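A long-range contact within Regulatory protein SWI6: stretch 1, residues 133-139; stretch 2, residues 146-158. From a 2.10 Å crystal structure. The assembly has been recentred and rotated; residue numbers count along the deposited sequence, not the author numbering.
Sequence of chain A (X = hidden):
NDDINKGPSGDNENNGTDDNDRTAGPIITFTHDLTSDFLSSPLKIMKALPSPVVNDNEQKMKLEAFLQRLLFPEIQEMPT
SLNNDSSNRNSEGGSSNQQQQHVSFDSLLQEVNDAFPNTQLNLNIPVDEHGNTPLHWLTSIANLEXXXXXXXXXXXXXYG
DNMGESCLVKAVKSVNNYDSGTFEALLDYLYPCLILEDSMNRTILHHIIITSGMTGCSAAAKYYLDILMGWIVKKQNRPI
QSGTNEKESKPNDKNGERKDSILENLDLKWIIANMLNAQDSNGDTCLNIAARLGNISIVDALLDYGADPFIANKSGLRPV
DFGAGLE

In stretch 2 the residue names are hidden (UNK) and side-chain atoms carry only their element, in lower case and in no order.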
# COMPACT_ATOMS: atom_id res chain seq x y z
N THR A 133 -0.45 -2.55 11.96
CA THR A 133 -1.25 -3.41 12.83
C THR A 133 -2.57 -3.49 12.07
O THR A 133 -2.75 -2.77 11.08
CB THR A 133 -1.53 -2.76 14.21
OG1 THR A 133 -2.37 -1.60 14.04
CG2 THR A 133 -0.24 -2.35 14.87
N PRO A 134 -3.50 -4.36 12.49
CA PRO A 134 -4.76 -4.41 11.75
C PRO A 134 -5.43 -3.03 11.71
O PRO A 134 -6.05 -2.64 10.71
CB PRO A 134 -5.58 -5.44 12.53
CG PRO A 134 -4.53 -6.41 12.96
CD PRO A 134 -3.41 -5.48 13.44
N LEU A 135 -5.30 -2.29 12.81
CA LEU A 135 -5.90 -0.96 12.90
C LEU A 135 -5.41 -0.00 11.81
O LEU A 135 -6.19 0.80 11.29
CB LEU A 135 -5.66 -0.37 14.30
CG LEU A 135 -6.80 0.43 14.91
CD1 LEU A 135 -8.09 -0.38 14.91
CD2 LEU A 135 -6.42 0.83 16.33
N HIS A 136 -4.13 -0.08 11.45
CA HIS A 136 -3.58 0.78 10.40
C HIS A 136 -4.23 0.47 9.05
O HIS A 136 -4.61 1.38 8.31
CB HIS A 136 -2.08 0.59 10.24
CG HIS A 136 -1.26 1.18 11.34
ND1 HIS A 136 -1.20 0.64 12.61
CD2 HIS A 136 -0.41 2.24 11.34
CE1 HIS A 136 -0.34 1.34 13.34
NE2 HIS A 136 0.15 2.31 12.59
N TRP A 137 -4.32 -0.82 8.74
CA TRP A 137 -4.90 -1.27 7.47
C TRP A 137 -6.35 -0.83 7.34
O TRP A 137 -6.74 -0.26 6.32
CB TRP A 137 -4.85 -2.80 7.38
CG TRP A 137 -3.55 -3.36 6.90
CD1 TRP A 137 -2.33 -2.74 6.89
CD2 TRP A 137 -3.33 -4.68 6.41
NE1 TRP A 137 -1.36 -3.60 6.41
CE2 TRP A 137 -1.95 -4.80 6.12
CE3 TRP A 137 -4.16 -5.79 6.19
CZ2 TRP A 137 -1.38 -5.97 5.61
CZ3 TRP A 137 -3.60 -6.96 5.68
CH2 TRP A 137 -2.22 -7.04 5.40
N LEU A 138 -7.13 -1.11 8.38
CA LEU A 138 -8.55 -0.78 8.38
C LEU A 138 -8.85 0.72 8.40
O LEU A 138 -9.86 1.15 7.85
CB LEU A 138 -9.23 -1.48 9.56
CG LEU A 138 -9.35 -2.98 9.28
CD1 LEU A 138 -9.93 -3.72 10.46
CD2 LEU A 138 -10.25 -3.16 8.08
N THR A 139 -7.97 1.50 9.01
CA THR A 139 -8.16 2.95 9.07
C THR A 139 -7.78 3.56 7.72
O THR A 139 -8.43 4.50 7.23
CB THR A 139 -7.28 3.58 10.18
OG1 THR A 139 -7.80 3.20 11.47
CG2 THR A 139 -7.28 5.11 10.07
N UNK A 146 -15.35 -1.53 11.20
CA UNK A 146 -14.39 -2.49 11.71
C UNK A 146 -13.42 -1.84 12.71
O UNK A 146 -13.00 -2.47 13.68
c UNK A 146 -15.71 -4.63 10.45
c UNK A 146 -14.19 -4.57 10.27
c UNK A 146 -13.66 -3.16 10.55
c UNK A 146 -13.78 -4.97 8.86
N UNK A 147 -13.06 -0.57 12.48
CA UNK A 147 -12.16 0.11 13.41
C UNK A 147 -12.78 0.18 14.81
O UNK A 147 -12.11 -0.08 15.81
c UNK A 147 -11.22 2.35 14.11
c UNK A 147 -10.84 1.51 11.79
c UNK A 147 -11.84 1.55 12.95
N UNK A 148 -14.06 0.51 14.87
CA UNK A 148 -14.76 0.60 16.15
C UNK A 148 -14.80 -0.75 16.87
O UNK A 148 -14.57 -0.83 18.08
c UNK A 148 -17.31 3.01 14.64
c UNK A 148 -16.16 1.16 15.92
c UNK A 148 -18.64 2.84 15.34
n UNK A 148 -19.73 3.45 14.51
c UNK A 148 -16.13 2.61 15.52
N UNK A 149 -15.08 -1.80 16.12
CA UNK A 149 -15.11 -3.15 16.68
C UNK A 149 -13.74 -3.56 17.19
O UNK A 149 -13.63 -4.15 18.26
c UNK A 149 -19.01 -4.29 14.44
c UNK A 149 -18.04 -4.39 16.41
n UNK A 149 -17.70 -4.16 14.26
c UNK A 149 -17.07 -4.22 15.48
n UNK A 149 -19.24 -4.43 15.73
c UNK A 149 -15.58 -4.14 15.62
N UNK A 150 -12.68 -3.25 16.44
CA UNK A 150 -11.34 -3.62 16.89
C UNK A 150 -10.92 -2.84 18.13
O UNK A 150 -10.24 -3.38 19.00
c UNK A 150 -9.11 -4.08 13.72
c UNK A 150 -10.35 -4.31 14.55
c UNK A 150 -10.43 -5.75 14.97
c UNK A 150 -10.30 -3.39 15.78
N UNK A 151 -11.32 -1.58 18.20
CA UNK A 151 -10.97 -0.78 19.37
C UNK A 151 -11.69 -1.38 20.58
O UNK A 151 -11.06 -1.71 21.58
c UNK A 151 -11.40 0.69 19.19
c UNK A 151 -11.26 1.44 20.51
c UNK A 151 -10.56 1.35 18.10
N UNK A 152 -13.00 -1.54 20.47
CA UNK A 152 -13.78 -2.11 21.54
C UNK A 152 -13.24 -3.46 22.01
O UNK A 152 -13.43 -3.85 23.16
c UNK A 152 -17.52 -3.22 21.60
c UNK A 152 -18.34 -4.02 22.61
n UNK A 152 -19.80 -3.87 22.37
c UNK A 152 -15.24 -2.28 21.10
c UNK A 152 -16.06 -3.17 22.02
N UNK A 153 -12.57 -4.18 21.12
CA UNK A 153 -12.04 -5.49 21.47
C UNK A 153 -10.58 -5.54 21.90
O UNK A 153 -10.00 -6.62 21.96
c UNK A 153 -14.84 -6.37 19.77
c UNK A 153 -12.31 -6.47 20.33
c UNK A 153 -13.73 -6.94 20.28
c UNK A 153 -15.46 -8.22 20.76
n UNK A 153 -14.15 -8.10 20.90
n UNK A 153 -15.90 -7.18 20.08
N UNK A 154 -10.00 -4.38 22.20
CA UNK A 154 -8.62 -4.38 22.68
C UNK A 154 -7.52 -3.81 21.81
O UNK A 154 -6.41 -3.61 22.30
N UNK A 155 -7.79 -3.56 20.54
CA UNK A 155 -6.75 -3.01 19.68
C UNK A 155 -6.17 -1.73 20.28
O UNK A 155 -6.91 -0.78 20.57
c UNK A 155 -7.29 -2.73 18.28
o UNK A 155 -7.63 -3.93 17.62
N UNK A 156 -4.86 -1.72 20.46
CA UNK A 156 -4.16 -0.57 21.02
C UNK A 156 -4.01 0.47 19.91
O UNK A 156 -3.41 0.21 18.86
c UNK A 156 -2.06 0.10 22.28
o UNK A 156 -2.02 1.25 21.84
c UNK A 156 -2.78 -1.00 21.52
n UNK A 156 -1.47 -0.26 23.42
N UNK A 157 -4.56 1.65 20.14
CA UNK A 157 -4.52 2.71 19.15
C UNK A 157 -3.23 3.52 19.14
O UNK A 157 -3.00 4.33 18.24
n UNK A 157 -8.45 4.65 23.56
c UNK A 157 -8.14 3.75 20.01
n UNK A 157 -7.89 3.95 21.44
c UNK A 157 -5.70 3.65 19.39
n UNK A 157 -9.92 4.96 21.82
c UNK A 157 -8.75 4.52 22.27
c UNK A 157 -7.04 2.93 19.36
N UNK A 158 -2.36 3.29 20.12
CA UNK A 158 -1.13 4.06 20.20
C UNK A 158 0.09 3.52 19.45
O UNK A 158 1.10 4.20 19.35
c UNK A 158 -2.34 6.21 21.95
c UNK A 158 -1.81 4.94 22.59
c UNK A 158 -0.77 4.27 21.68
c UNK A 158 -1.15 5.28 23.93
O HOH W 1 -4.79 -3.48 15.88

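Position 146 carries four carbons forked at the second, and its CB lies 3.8 Å from CD1 of Leu-138. A branch one carbon beyond CB makes this Leu-146. Position 147 is shorter: one carbon bearing two more, three in all. One tip meets Thr-139 and packs against Leu-138, so the fork at CB identifies Val-147; Val-147 CG2 lies 3.5 Å from Thr-139 OG1 and 4.1 Å from CB of Leu-138. Here the backbones come closest, CA of Leu-138 to CA of Val-147 at 6.3 Å.

Position 148 has four carbons in a row ending in nitrogen; its CA-to-CB bond points away, and the chain makes no contact: Lys-148. Position 149 holds one carbon and a five-membered ring of three carbons and two nitrogens, out of reach of the contact, which is His-149. Position 150 again shows four carbons forked at the second; its CA-to-CB bond, like that of 146, points toward stretch 1, where the side chain meets Pro-134, Leu-135 and Leu-138. This is Leu-150, whose CD1 sits 3.4 Å from CD1 of Leu-138 and 4.0 Å from CB of Pro-134.

Position 151, one carbon carrying two, only brushes CD1 of Leu-135 and is Val-151. Position 152, four carbons then nitrogen, lies out of reach of stretch 1: Lys-152. Position 153, a carbon with a two-nitrogen five-membered ring, leaves helical angles: His-153. Position 154 has no side chain; at phi 111° and psi -12° a CB would jam against the preceding carbonyl oxygen, which by itself calls for Gly-154.

Position 155 has one carbon and one oxygen, its CB 4.2 Å from CD2 of Leu-135, giving Ser-155. A water bridges its OG and N of Leu-135 through weak hydrogen bonds. Position 156 has two carbons, the second carrying oxygen and nitrogen; its backbone, with O closest at 4.0 Å from Leu-135 CD2, approaches, while the side chain stays clear. It is Asn-156, and its OD1 accepts from N of position 158 at 2.7 Å, bracing the turn. Position 157 has three carbons, a nitrogen, then a carbon bearing two nitrogens: Arg-157, whose CG lies 3.7 Å from CD2 of Leu-135. Its guanidinium is satisfied elsewhere in the structure. Position 158 has four carbons forked at the second; its CA-to-CB bond points away and it makes no contact: Leu-158.

The rule is apolar packing between nearly antiparallel helices, 161° apart, with no direct hydrogen bond across. Leu-135 spans helix and loop: its CD1 packs 3.8 Å from Leu-150 CB and its CD2 lies 3.7 Å from Arg-157 CG, while Leu-138 fits among Leu-146, Val-147 and Leu-150. Thr-139 spends its hydroxyl proton on O of Leu-135 at 2.9 Å from OG1, so it can border Val-147 without needing a polar partner there.

Stretch 2, residues 146-158: LVKHLVKHGSNRL
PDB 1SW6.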